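Local coordinates for protein D-galactonate dehydratase family member SEN1436 (Salmonella enterica subsp. enterica serovar Enteritidis, PDB 3TW9) that dehydrates D-gluconate to 2-dehydro-3-deoxy-D-gluconate with low activity in vitro, using one magnesium ion per subunit, at residues L29-K35 and V49-E55; L58-G62 and G409-D413; Y173-Q179 and I243-D248; F232-R236 and L265-L270. One frame throughout, in Å; residues are numbered along the deposited sequence. Where two conformers were deposited one is given.

Contact 1. Residues L29-K35 and V49-E55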
loop_
_atom_site.group_PDB
_atom_site.type_symbol
_atom_site.label_atom_id
_atom_site.label_comp_id
_atom_site.label_asym_id
_atom_site.label_seq_id
_atom_site.Cartn_x
_atom_site.Cartn_y
_atom_site.Cartn_z
ATOM N N LEU C 29 -20.138 6.417 17.390
ATOM C CA LEU C 29 -19.328 7.618 17.297
ATOM C C LEU C 29 -19.695 8.375 16.012
ATOM O O LEU C 29 -19.855 7.757 14.962
ATOM C CB LEU C 29 -17.855 7.215 17.305
ATOM C CG LEU C 29 -16.780 8.293 17.356
ATOM C CD1 LEU C 29 -16.813 9.066 18.673
ATOM C CD2 LEU C 29 -15.425 7.631 17.139
ATOM N N LYS C 30 -19.853 9.697 16.110
ATOM C CA LYS C 30 -20.221 10.528 14.960
ATOM C C LYS C 30 -19.389 11.788 14.878
ATOM O O LYS C 30 -18.994 12.346 15.912
ATOM C CB LYS C 30 -21.696 10.950 15.020
ATOM C CG LYS C 30 -22.694 9.849 14.841
ATOM C CD LYS C 30 -24.085 10.319 15.255
ATOM C CE LYS C 30 -25.149 9.354 14.759
ATOM N NZ LYS C 30 -24.920 7.956 15.242
ATOM N N ILE C 31 -19.134 12.257 13.651
ATOM C CA ILE C 31 -18.592 13.592 13.456
ATOM C C ILE C 31 -19.709 14.596 13.793
ATOM O O ILE C 31 -20.848 14.456 13.320
ATOM C CB ILE C 31 -18.083 13.805 11.993
ATOM C CG1 ILE C 31 -16.824 12.954 11.748
ATOM C CG2 ILE C 31 -17.763 15.256 11.714
ATOM C CD1 ILE C 31 -16.663 12.464 10.302
ATOM N N THR C 32 -19.372 15.599 14.603
ATOM C CA THR C 32 -20.354 16.614 15.009
ATOM C C THR C 32 -20.103 17.975 14.384
ATOM O O THR C 32 -21.039 18.745 14.151
ATOM C CB THR C 32 -20.367 16.808 16.539
ATOM O OG1 THR C 32 -19.030 17.026 17.007
ATOM C CG2 THR C 32 -20.982 15.618 17.222
ATOM N N ASN C 33 -18.831 18.286 14.156
ATOM C CA ASN C 33 -18.432 19.563 13.606
ATOM C C ASN C 33 -17.119 19.421 12.835
ATOM O O ASN C 33 -16.232 18.683 13.249
ATOM C CB ASN C 33 -18.272 20.612 14.716
ATOM C CG ASN C 33 -18.129 22.013 14.163
ATOM O OD1 ASN C 33 -17.118 22.671 14.380
ATOM N ND2 ASN C 33 -19.137 22.468 13.418
ATOM N N VAL C 34 -17.030 20.114 11.706
ATOM C CA VAL C 34 -15.802 20.242 10.929
ATOM C C VAL C 34 -15.528 21.727 10.755
ATOM O O VAL C 34 -16.357 22.452 10.185
ATOM C CB VAL C 34 -15.926 19.587 9.520
ATOM C CG1 VAL C 34 -14.650 19.787 8.716
ATOM C CG2 VAL C 34 -16.253 18.113 9.631
ATOM N N LYS C 35 -14.386 22.196 11.256
ATOM C CA LYS C 35 -13.979 23.573 10.976
ATOM C C LYS C 35 -12.545 23.751 10.474
ATOM O O LYS C 35 -11.659 22.928 10.736
ATOM C CB LYS C 35 -14.233 24.470 12.179
ATOM C CG LYS C 35 -13.228 24.315 13.277
ATOM C CD LYS C 35 -13.479 25.294 14.416
ATOM C CE LYS C 35 -12.986 24.689 15.717
ATOM N NZ LYS C 35 -13.378 25.450 16.943
ATOM N N VAL C 49 -7.555 21.678 9.663
ATOM C CA VAL C 49 -8.909 21.189 9.923
ATOM C C VAL C 49 -8.999 20.556 11.300
ATOM O O VAL C 49 -8.178 19.704 11.631
ATOM C CB VAL C 49 -9.350 20.134 8.831
ATOM C CG1 VAL C 49 -10.630 19.366 9.217
ATOM C CG2 VAL C 49 -9.575 20.823 7.501
ATOM N N LYS C 50 -10.024 20.953 12.071
ATOM C CA LYS C 50 -10.368 20.277 13.331
ATOM C C LYS C 50 -11.696 19.583 13.187
ATOM O O LYS C 50 -12.704 20.217 12.846
ATOM C CB LYS C 50 -10.421 21.270 14.490
ATOM C CG LYS C 50 -10.742 20.650 15.861
ATOM C CD LYS C 50 -10.473 21.673 16.932
ATOM C CE LYS C 50 -10.610 21.117 18.317
ATOM N NZ LYS C 50 -10.153 22.176 19.267
ATOM N N ILE C 51 -11.712 18.280 13.447
ATOM C CA ILE C 51 -12.935 17.499 13.384
ATOM C C ILE C 51 -13.348 17.117 14.800
ATOM O O ILE C 51 -12.621 16.402 15.480
ATOM C CB ILE C 51 -12.755 16.216 12.514
ATOM C CG1 ILE C 51 -12.552 16.600 11.039
ATOM C CG2 ILE C 51 -13.967 15.288 12.639
ATOM C CD1 ILE C 51 -12.503 15.419 10.107
ATOM N N GLU C 52 -14.508 17.600 15.231
ATOM C CA GLU C 52 -15.024 17.253 16.551
ATOM C C GLU C 52 -15.959 16.050 16.485
ATOM O O GLU C 52 -16.606 15.791 15.466
ATOM C CB GLU C 52 -15.719 18.453 17.204
ATOM C CG GLU C 52 -14.752 19.539 17.660
ATOM C CD GLU C 52 -15.458 20.763 18.203
ATOM O OE1 GLU C 52 -16.630 20.988 17.836
ATOM O OE2 GLU C 52 -14.836 21.499 18.996
ATOM N N THR C 53 -16.023 15.302 17.577
ATOM C CA THR C 53 -16.917 14.160 17.620
ATOM C C THR C 53 -17.944 14.309 18.743
ATOM O O THR C 53 -17.909 15.286 19.506
ATOM C CB THR C 53 -16.163 12.859 17.846
ATOM O OG1 THR C 53 -15.640 12.850 19.178
ATOM C CG2 THR C 53 -15.031 12.698 16.823
ATOM N N ASN C 54 -18.840 13.328 18.840
ATOM C CA ASN C 54 -19.812 13.265 19.940
ATOM C C ASN C 54 -19.266 12.602 21.207
ATOM O O ASN C 54 -20.011 12.338 22.139
ATOM C CB ASN C 54 -21.128 12.604 19.485
ATOM C CG ASN C 54 -20.958 11.156 19.060
ATOM O OD1 ASN C 54 -19.858 10.702 18.756
ATOM N ND2 ASN C 54 -22.067 10.428 19.010
ATOM N N GLU C 55 -17.966 12.322 21.224
ATOM C CA GLU C 55 -17.264 11.894 22.417
ATOM C C GLU C 55 -16.518 13.117 22.928
ATOM O O GLU C 55 -15.671 13.657 22.209
ATOM C CB GLU C 55 -16.279 10.772 22.086
ATOM C CG GLU C 55 -15.473 10.253 23.271
ATOM C CD GLU C 55 -16.184 9.145 24.019
ATOM O OE1 GLU C 55 -16.522 8.120 23.382
ATOM O OE2 GLU C 55 -16.395 9.296 25.241
HETATM O O HOH W 1 -14.566 21.261 14.788
#
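From I31 to K35 the first strand runs antiparallel to residues 49-53, the short axes 4.5 Å apart at 156°. The two belong to the beta hairpin 31-39/46-53, which opens the three-stranded meander of the N-terminal capping domain of the mandelate racemase/muconate lactonizing enzyme family. A classic beta bulge breaks the register: T32 and N33 both face E52, whose O receives T32 N at 2.9 Å and whose N donates to N33 O. Beyond the bulge, K35 and K50 exchange a pair of backbone bonds.

The side chains then sort by face. V34, I51 and V49 pack against helices 70-85 and 110-131; I51 CG2 lies 3.8 Å from I31 CG1, while V34 CG1 meets V49 CG1. The polar face carries N33 beside E52, with amide and carboxylate planes 55° apart, and the parallel-running chains of K35 and K50, which touch CE to CD. Both ammonium groups form salt bridges with E414, which probably offsets their mutual repulsion.

Past T53, N54 bonds to K30 through both side chain and backbone. With CG held between its own N and carbonyl carbon (chi1 63°), its OD1 turns back to K30 N at 2.8 Å, the donor standing well above the amide carbonyl plane, while N54 N reaches K30 O. L29 CD1 rests 3.5 Å from that same OD1.

Contact 2. Residues L58-G62 and G409-D413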
loop_
_atom_site.group_PDB
_atom_site.type_symbol
_atom_site.label_atom_id
_atom_site.label_comp_id
_atom_site.label_asym_id
_atom_site.label_seq_id
_atom_site.Cartn_x
_atom_site.Cartn_y
_atom_site.Cartn_z
ATOM N N LEU C 58 -12.621 14.297 22.417
ATOM C CA LEU C 58 -12.062 13.590 21.250
ATOM C C LEU C 58 -12.268 14.337 19.932
ATOM O O LEU C 58 -13.398 14.550 19.469
ATOM C CB LEU C 58 -12.600 12.164 21.141
ATOM C CG LEU C 58 -12.160 11.338 19.917
ATOM C CD1 LEU C 58 -10.651 11.048 19.880
ATOM C CD2 LEU C 58 -12.969 10.072 19.892
ATOM N N TYR C 59 -11.154 14.748 19.349
ATOM C CA TYR C 59 -11.151 15.470 18.084
ATOM C C TYR C 59 -9.870 15.129 17.360
ATOM O O TYR C 59 -8.946 14.587 17.963
ATOM C CB TYR C 59 -11.220 16.985 18.292
ATOM C CG TYR C 59 -10.155 17.548 19.202
ATOM C CD1 TYR C 59 -8.854 17.817 18.744
ATOM C CD2 TYR C 59 -10.465 17.850 20.534
ATOM C CE1 TYR C 59 -7.886 18.352 19.602
ATOM C CE2 TYR C 59 -9.511 18.379 21.390
ATOM C CZ TYR C 59 -8.239 18.634 20.926
ATOM O OH TYR C 59 -7.326 19.157 21.796
ATOM N N GLY C 60 -9.816 15.477 16.079
ATOM C CA GLY C 60 -8.659 15.154 15.250
ATOM C C GLY C 60 -8.259 16.409 14.492
ATOM O O GLY C 60 -9.110 17.269 14.196
ATOM N N LEU C 61 -6.967 16.515 14.190
ATOM C CA LEU C 61 -6.428 17.629 13.437
ATOM C C LEU C 61 -5.762 17.135 12.160
ATOM O O LEU C 61 -5.078 16.096 12.168
ATOM C CB LEU C 61 -5.397 18.430 14.229
ATOM C CG LEU C 61 -5.903 18.996 15.549
ATOM C CD1 LEU C 61 -4.711 19.618 16.252
ATOM C CD2 LEU C 61 -7.019 20.001 15.275
ATOM N N GLY C 62 -5.928 17.922 11.096
ATOM C CA GLY C 62 -5.340 17.600 9.810
ATOM C C GLY C 62 -4.809 18.834 9.113
ATOM O O GLY C 62 -5.280 19.936 9.349
ATOM N N GLY C 409 0.061 13.154 17.723
ATOM C CA GLY C 409 0.838 13.741 18.847
ATOM C C GLY C 409 0.985 15.259 18.810
ATOM O O GLY C 409 1.956 15.836 19.322
ATOM N N ILE C 410 0.019 15.919 18.191
ATOM C CA ILE C 410 0.100 17.355 17.967
ATOM C C ILE C 410 -1.227 17.947 18.390
ATOM O O ILE C 410 -2.258 17.278 18.317
ATOM C CB ILE C 410 0.391 17.666 16.443
ATOM C CG1 ILE C 410 0.799 19.127 16.205
ATOM C CG2 ILE C 410 -0.796 17.242 15.543
ATOM C CD1 ILE C 410 2.123 19.456 16.735
ATOM N N ASP C 411 -1.205 19.188 18.858
ATOM C CA ASP C 411 -2.452 19.871 19.120
ATOM C C ASP C 411 -2.376 21.276 18.551
ATOM O O ASP C 411 -1.347 21.671 18.015
ATOM C CB ASP C 411 -2.799 19.856 20.617
ATOM C CG ASP C 411 -4.312 19.738 20.868
ATOM O OD1 ASP C 411 -5.116 20.222 20.040
ATOM O OD2 ASP C 411 -4.702 19.169 21.905
ATOM N N ILE C 412 -3.489 22.004 18.621
ATOM C CA ILE C 412 -3.524 23.405 18.276
ATOM C C ILE C 412 -4.238 24.195 19.386
ATOM O O ILE C 412 -5.242 23.742 19.936
ATOM C CB ILE C 412 -4.177 23.659 16.887
ATOM C CG1 ILE C 412 -3.975 25.120 16.461
ATOM C CG2 ILE C 412 -5.650 23.196 16.855
ATOM C CD1 ILE C 412 -4.375 25.434 15.001
ATOM N N ASP C 413 -3.668 25.345 19.734
ATOM C CA ASP C 413 -4.314 26.272 20.657
ATOM C C ASP C 413 -5.021 27.316 19.810
ATOM O O ASP C 413 -4.380 28.207 19.232
ATOM C CB ASP C 413 -3.261 26.935 21.564
ATOM C CG ASP C 413 -3.885 27.715 22.728
ATOM O OD1 ASP C 413 -4.888 28.425 22.530
ATOM O OD2 ASP C 413 -3.360 27.619 23.853
#
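The phenol ring of Y59 offers an edge, not a face, to D411: OD1 lies near the ring plane beside CE1, and the carboxylate is turned 48° from the ring. The hydroxyl donates to D411 OD2 at 2.6 Å, meeting the syn lone pair of that oxygen. The other oxygen is engaged by its own chain, since I412 N donates to D411 OD1 at 2.8 Å from the anti side, 19° out of the carboxylate plane. Gripped through both oxygens, the carboxylate has its rotation largely fixed. The ring also makes cation-pi contacts with K50 and K129, so the short phenol-carboxylate bond sits in a basic setting that would probably stabilise the negative charge of D411.

Two residues along, L61 supplies the apolar half of the contact. Its CG stands anti to the carbonyl carbon (chi1 -57°), and the CD1 branch reaches across to the D411-I412 peptide, 3.6 Å from I412 N. The same methyl lies 3.7 Å from I412 CG2, which CD2 approaches almost as closely.

This is an interdomain contact of the enolase-superfamily architecture, joining the last strand of the N-terminal meander, 59-63, to the loop between strand 399-401 and helix 414-417. D125 and K129 of helix 110-131 bond to the backbone of that strand, whereas I410 packs on helix 357-369 and D413 N-caps helix 414-417.

Contact 3. Residues Y173-Q179 and I243-D248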
loop_
_atom_site.group_PDB
_atom_site.type_symbol
_atom_site.label_atom_id
_atom_site.label_comp_id
_atom_site.label_asym_id
_atom_site.label_seq_id
_atom_site.Cartn_x
_atom_site.Cartn_y
_atom_site.Cartn_z
ATOM N N TYR C 173 23.488 18.125 11.110
ATOM C CA TYR C 173 22.908 17.722 9.811
ATOM C C TYR C 173 23.931 16.937 9.010
ATOM O O TYR C 173 25.107 17.344 8.875
ATOM C CB TYR C 173 22.401 18.937 9.041
ATOM C CG TYR C 173 21.083 19.449 9.560
ATOM C CD1 TYR C 173 19.882 18.867 9.143
ATOM C CD2 TYR C 173 21.023 20.508 10.489
ATOM C CE1 TYR C 173 18.647 19.344 9.602
ATOM C CE2 TYR C 173 19.796 20.980 10.959
ATOM C CZ TYR C 173 18.614 20.391 10.516
ATOM O OH TYR C 173 17.407 20.844 10.981
ATOM N N GLN C 174 23.485 15.797 8.486
ATOM C CA GLN C 174 24.334 14.899 7.713
ATOM C C GLN C 174 23.943 14.915 6.236
ATOM O O GLN C 174 24.528 14.202 5.425
ATOM C CB GLN C 174 24.256 13.493 8.298
ATOM C CG GLN C 174 24.816 13.469 9.715
ATOM C CD GLN C 174 25.032 12.074 10.229
ATOM O OE1 GLN C 174 26.149 11.556 10.164
ATOM N NE2 GLN C 174 23.970 11.434 10.684
ATOM N N TYR C 175 22.963 15.759 5.928
ATOM C CA TYR C 175 22.409 15.903 4.579
ATOM C C TYR C 175 22.007 17.369 4.440
ATOM O O TYR C 175 21.315 17.896 5.305
ATOM C CB TYR C 175 21.133 15.069 4.400
ATOM C CG TYR C 175 21.171 13.591 4.725
ATOM C CD1 TYR C 175 21.130 12.627 3.702
ATOM C CD2 TYR C 175 21.150 13.153 6.052
ATOM C CE1 TYR C 175 21.145 11.254 4.020
ATOM C CE2 TYR C 175 21.159 11.825 6.377
ATOM C CZ TYR C 175 21.154 10.879 5.368
ATOM O OH TYR C 175 21.144 9.567 5.757
ATOM N N VAL C 176 22.411 18.029 3.355
ATOM C CA VAL C 176 22.078 19.458 3.150
ATOM C C VAL C 176 21.708 19.758 1.716
ATOM O O VAL C 176 22.319 19.224 0.812
ATOM C CB VAL C 176 23.267 20.426 3.496
ATOM C CG1 VAL C 176 23.408 20.587 5.011
ATOM C CG2 VAL C 176 24.571 19.926 2.895
ATOM N N ARG C 177 20.735 20.644 1.532
ATOM C CA ARG C 177 20.449 21.177 0.205
ATOM C C ARG C 177 21.389 22.324 -0.076
ATOM O O ARG C 177 21.514 23.220 0.761
ATOM C CB ARG C 177 19.033 21.703 0.141
ATOM C CG ARG C 177 18.644 22.135 -1.293
ATOM C CD ARG C 177 17.224 22.638 -1.347
ATOM N NE ARG C 177 17.168 24.075 -1.094
ATOM C CZ ARG C 177 16.155 24.857 -1.450
ATOM N NH1 ARG C 177 15.098 24.331 -2.067
ATOM N NH2 ARG C 177 16.201 26.161 -1.184
ATOM N N CYS C 178 22.018 22.293 -1.252
ATOM C CA CYS C 178 23.000 23.293 -1.674
ATOM C C CYS C 178 22.561 23.914 -2.976
ATOM O O CYS C 178 22.378 23.210 -3.978
ATOM C CB CYS C 178 24.371 22.656 -1.889
ATOM S SG CYS C 178 24.924 21.682 -0.487
ATOM N N GLN C 179 22.377 25.229 -2.945
ATOM C CA GLN C 179 21.988 26.009 -4.121
ATOM C C GLN C 179 23.000 27.136 -4.370
ATOM O O GLN C 179 23.825 27.459 -3.494
ATOM C CB GLN C 179 20.572 26.588 -3.955
ATOM C CG GLN C 179 19.443 25.580 -3.546
ATOM C CD GLN C 179 19.094 24.540 -4.622
ATOM O OE1 GLN C 179 19.017 23.355 -4.324
ATOM N NE2 GLN C 179 18.879 24.984 -5.854
ATOM N N ILE C 243 29.638 14.228 3.617
ATOM C CA ILE C 243 28.396 15.014 3.675
ATOM C C ILE C 243 27.512 14.691 2.458
ATOM O O ILE C 243 28.000 14.595 1.345
ATOM C CB ILE C 243 28.691 16.544 3.781
ATOM C CG1 ILE C 243 27.405 17.378 3.891
ATOM C CG2 ILE C 243 29.587 17.043 2.642
ATOM C CD1 ILE C 243 26.614 17.110 5.161
ATOM N N GLU C 244 26.222 14.494 2.703
ATOM C CA GLU C 244 25.269 14.273 1.617
ATOM C C GLU C 244 24.715 15.603 1.098
ATOM O O GLU C 244 24.285 16.465 1.883
ATOM C CB GLU C 244 24.126 13.350 2.059
ATOM C CG GLU C 244 24.528 11.933 2.475
ATOM C CD GLU C 244 24.996 11.034 1.322
ATOM O OE1 GLU C 244 24.737 11.337 0.141
ATOM O OE2 GLU C 244 25.647 10.014 1.607
ATOM N N PHE C 245 24.734 15.755 -0.229
ATOM C CA PHE C 245 24.279 16.968 -0.917
ATOM C C PHE C 245 23.021 16.714 -1.725
ATOM O O PHE C 245 22.920 15.700 -2.419
ATOM C CB PHE C 245 25.329 17.459 -1.914
ATOM C CG PHE C 245 26.555 18.070 -1.292
ATOM C CD1 PHE C 245 26.529 18.574 0.013
ATOM C CD2 PHE C 245 27.718 18.203 -2.043
ATOM C CE1 PHE C 245 27.660 19.160 0.566
ATOM C CE2 PHE C 245 28.868 18.789 -1.489
ATOM C CZ PHE C 245 28.817 19.270 -0.175
ATOM N N ILE C 246 22.070 17.628 -1.584
ATOM C CA ILE C 246 20.882 17.691 -2.437
ATOM C C ILE C 246 20.897 18.981 -3.245
ATOM O O ILE C 246 21.278 20.033 -2.747
ATOM C CB ILE C 246 19.610 17.573 -1.568
ATOM C CG1 ILE C 246 19.425 16.103 -1.200
ATOM C CG2 ILE C 246 18.340 18.183 -2.260
ATOM C CD1 ILE C 246 18.599 15.904 -0.065
ATOM N N HIS C 247 20.509 18.897 -4.513
ATOM C CA HIS C 247 20.361 20.093 -5.314
ATOM C C HIS C 247 19.003 20.070 -5.975
ATOM O O HIS C 247 18.627 19.065 -6.572
ATOM C CB HIS C 247 21.459 20.225 -6.386
ATOM C CG HIS C 247 21.331 21.485 -7.187
ATOM N ND1 HIS C 247 21.606 22.725 -6.648
ATOM C CD2 HIS C 247 20.861 21.712 -8.437
ATOM C CE1 HIS C 247 21.373 23.660 -7.555
ATOM N NE2 HIS C 247 20.910 23.072 -8.647
ATOM N N ASP C 248 18.304 21.192 -5.896
ATOM C CA ASP C 248 16.970 21.329 -6.483
ATOM C C ASP C 248 17.028 22.150 -7.771
ATOM O O ASP C 248 17.275 23.359 -7.764
ATOM C CB ASP C 248 16.055 22.007 -5.426
ATOM C CG ASP C 248 14.581 21.935 -5.761
ATOM O OD1 ASP C 248 14.222 21.361 -6.807
ATOM O OD2 ASP C 248 13.761 22.445 -4.955
#
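The side-chain amide of Q179 grips the backbone of D248 at two points. OE1 receives D248 N at 2.8 Å, in the carbonyl plane and on a lone pair, while NE2 donates to D248 O at 3.0 Å, tilted from the amide plane. A bend at chi2 (-68°) folds the chain back to reach this backbone, and the amide and H247 ring planes are nearly parallel, 8° apart. The imidazole is itself anchored: its ND1 donates almost straight, at 175° and in the ring plane, to C178 O, 2.8 Å away. On the other side of the ring NE2 bonds to Y224 OH, so both nitrogens have partners.

These side-chain bonds prolong an ordinary parallel ladder. Strands 175-177 and 244-248 are neighbours in the beta/alpha barrel of the enolase superfamily, with Y175 and R177 paired to E244 and I246 on one face and V176 to F245 on the other. The ladder's backbone bonds run alternately, from V176 N to E244 O, from I246 N to V176 O and from C178 N to I246 O. Facing the outer helices, C178 SG sits obliquely 4.1 Å from the F245 ring centroid, and V176 CG2 touches the edge of that ring at CD1.

D248 is a magnesium ligand, as is nearby E274, and it lies at the C-terminal end of its strand, where barrels of this kind carry their active sites. R177 NH1 makes a long salt bridge with D248 OD2, at 3.7 Å, though the firmer partner of the guanidinium is D154.

Contact 4. Residues F232-R236 and L265-L270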
loop_
_atom_site.group_PDB
_atom_site.type_symbol
_atom_site.label_atom_id
_atom_site.label_comp_id
_atom_site.label_asym_id
_atom_site.label_seq_id
_atom_site.Cartn_x
_atom_site.Cartn_y
_atom_site.Cartn_z
ATOM N N PHE C 232 29.486 22.617 -7.164
ATOM C CA PHE C 232 29.729 21.321 -6.546
ATOM C C PHE C 232 31.174 20.845 -6.581
ATOM O O PHE C 232 31.615 20.172 -5.639
ATOM C CB PHE C 232 28.739 20.264 -7.079
ATOM C CG PHE C 232 27.393 20.419 -6.466
ATOM C CD1 PHE C 232 27.189 20.077 -5.114
ATOM C CD2 PHE C 232 26.344 20.989 -7.178
ATOM C CE1 PHE C 232 25.954 20.285 -4.487
ATOM C CE2 PHE C 232 25.092 21.195 -6.560
ATOM C CZ PHE C 232 24.893 20.836 -5.204
ATOM N N ASP C 233 31.908 21.215 -7.635
ATOM C CA ASP C 233 33.346 20.961 -7.667
ATOM C C ASP C 233 34.008 21.637 -6.452
ATOM O O ASP C 233 34.727 20.982 -5.666
ATOM C CB ASP C 233 33.966 21.437 -8.980
ATOM C CG ASP C 233 35.414 21.005 -9.115
ATOM O OD1 ASP C 233 35.671 19.801 -9.321
ATOM O OD2 ASP C 233 36.295 21.873 -8.993
ATOM N N HIS C 234 33.697 22.917 -6.267
ATOM C CA HIS C 234 34.192 23.689 -5.115
ATOM C C HIS C 234 33.790 23.107 -3.764
ATOM O O HIS C 234 34.634 22.941 -2.898
ATOM C CB HIS C 234 33.746 25.156 -5.156
ATOM C CG HIS C 234 34.220 25.939 -3.969
ATOM N ND1 HIS C 234 35.513 26.406 -3.858
ATOM C CD2 HIS C 234 33.595 26.286 -2.817
ATOM C CE1 HIS C 234 35.655 27.034 -2.704
ATOM N NE2 HIS C 234 34.507 26.973 -2.053
ATOM N N LEU C 235 32.503 22.820 -3.578
ATOM C CA LEU C 235 32.032 22.280 -2.317
ATOM C C LEU C 235 32.631 20.913 -2.037
ATOM O O LEU C 235 32.985 20.630 -0.909
ATOM C CB LEU C 235 30.494 22.209 -2.281
ATOM C CG LEU C 235 29.736 23.546 -2.266
ATOM C CD1 LEU C 235 28.248 23.316 -2.335
ATOM C CD2 LEU C 235 30.109 24.416 -1.055
ATOM N N ARG C 236 32.761 20.059 -3.047
ATOM C CA ARG C 236 33.402 18.761 -2.792
ATOM C C ARG C 236 34.899 18.910 -2.467
ATOM O O ARG C 236 35.445 18.146 -1.669
ATOM C CB ARG C 236 33.190 17.773 -3.939
ATOM C CG ARG C 236 31.763 17.231 -4.004
ATOM C CD ARG C 236 31.387 16.480 -2.726
ATOM N NE ARG C 236 30.161 15.698 -2.944
ATOM C CZ ARG C 236 29.389 15.190 -1.987
ATOM N NH1 ARG C 236 29.677 15.408 -0.701
ATOM N NH2 ARG C 236 28.307 14.486 -2.317
ATOM N N LEU C 265 26.824 16.153 -13.056
ATOM C CA LEU C 265 26.849 16.086 -11.579
ATOM C C LEU C 265 27.064 14.690 -11.026
ATOM O O LEU C 265 27.192 14.531 -9.813
ATOM C CB LEU C 265 25.578 16.679 -10.989
ATOM C CG LEU C 265 25.326 18.184 -11.227
ATOM C CD1 LEU C 265 24.026 18.605 -10.623
ATOM C CD2 LEU C 265 26.470 19.052 -10.668
ATOM N N GLU C 266 27.077 13.679 -11.901
ATOM C CA GLU C 266 27.385 12.288 -11.494
ATOM C C GLU C 266 28.617 12.135 -10.611
ATOM O O GLU C 266 28.550 11.481 -9.583
ATOM C CB GLU C 266 27.531 11.379 -12.718
ATOM C CG GLU C 266 26.218 10.782 -13.121
ATOM C CD GLU C 266 26.253 9.946 -14.378
ATOM O OE1 GLU C 266 27.238 9.219 -14.653
ATOM O OE2 GLU C 266 25.244 10.021 -15.097
ATOM N N GLN C 267 29.722 12.760 -11.026
ATOM C CA GLN C 267 31.004 12.649 -10.333
ATOM C C GLN C 267 30.968 13.214 -8.898
ATOM O O GLN C 267 31.848 12.911 -8.090
ATOM C CB GLN C 267 32.091 13.374 -11.127
ATOM C CG GLN C 267 31.781 14.845 -11.362
ATOM C CD GLN C 267 32.735 15.519 -12.335
ATOM O OE1 GLN C 267 33.950 15.484 -12.160
ATOM N NE2 GLN C 267 32.176 16.144 -13.365
ATOM N N TYR C 268 29.956 14.030 -8.593
ATOM C CA TYR C 268 29.859 14.686 -7.270
ATOM C C TYR C 268 28.971 13.926 -6.286
ATOM O O TYR C 268 28.834 14.337 -5.114
ATOM C CB TYR C 268 29.413 16.144 -7.431
ATOM C CG TYR C 268 30.285 16.892 -8.389
ATOM C CD1 TYR C 268 31.665 16.999 -8.156
ATOM C CD2 TYR C 268 29.756 17.483 -9.539
ATOM C CE1 TYR C 268 32.499 17.680 -9.042
ATOM C CE2 TYR C 268 30.583 18.171 -10.435
ATOM C CZ TYR C 268 31.956 18.263 -10.178
ATOM O OH TYR C 268 32.784 18.935 -11.052
ATOM N N GLN C 269 28.382 12.826 -6.783
ATOM C CA GLN C 269 27.679 11.851 -5.946
ATOM C C GLN C 269 26.606 12.497 -5.070
ATOM O O GLN C 269 26.642 12.361 -3.835
ATOM C CB GLN C 269 28.685 11.085 -5.067
ATOM C CG GLN C 269 29.799 10.364 -5.831
ATOM C CD GLN C 269 29.520 8.883 -5.989
ATOM O OE1 GLN C 269 28.369 8.458 -5.952
ATOM N NE2 GLN C 269 30.575 8.088 -6.159
ATOM N N LEU C 270 25.679 13.221 -5.700
ATOM C CA LEU C 270 24.571 13.832 -4.977
ATOM C C LEU C 270 23.658 12.772 -4.384
ATOM O O LEU C 270 23.500 11.689 -4.944
ATOM C CB LEU C 270 23.762 14.767 -5.891
ATOM C CG LEU C 270 24.290 16.203 -6.008
ATOM C CD1 LEU C 270 25.688 16.263 -6.617
ATOM C CD2 LEU C 270 23.331 17.074 -6.802
HETATM O O HOH W 2 25.747 13.198 -1.398
#
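Y268 lays its ring against the flank of helix 221-239, and the helix meets it face-on. F232 CB makes a CH-pi contact, 4.2 Å from the ring centroid and 27° off the normal, and D233 N stands over the same face nearer the rim. The opposite face is covered by Q267 CG of the tyrosine's own segment, 3.5 Å above the plane, leaving the ring sandwiched. Its hydroxyl passes alongside D233 CB and makes only a weak bond to OD1.

In the beta/alpha barrel, this joins the helix preceding strand 244-248 to the turn that leads from helix 255-265 into strand 272-274. The phenyl ring of F232 packs against the same turn, L270 CD1 lying over one face and L265 CD2 approaching obliquely.

R236 reaches the turn's backbone side-on: NE and NH2 both donate to Y268 O, each at 2.9 Å, and that oxygen lies in the guanidinium plane. The chain kinks after CG (chi2 -61°), turning the guanidinium edge toward that carbonyl. The remaining nitrogen, NH1, is bonded to I243 O and G240 O, while a water links NH2 to Q269 O, accepting from the arginine at 3.0 Å.

Along the chain contact 1 closes before contact 2 opens, and contacts 3 and 4 are both nested within the long loop that contact 2 closes. Contacts 1 and 2, centres 11 Å apart, share the N-terminal sheet through neighbouring strands 46-53 and 59-63; contact 2 joins edge strand 59-63 to a loop of the C-terminal part of the chain through side chains. Contacts 3 and 4, likewise 11 Å apart, lie beyond the chain's centre, 41 Å separating the centres of contacts 1 and 3. Their segments alternate in sequence: helix 221-239 leads into strand 244-248, and F232 and R236 pack on F245, setting the helix against the outside of the barrel strand whose far, C-terminal end holds the metal ligand.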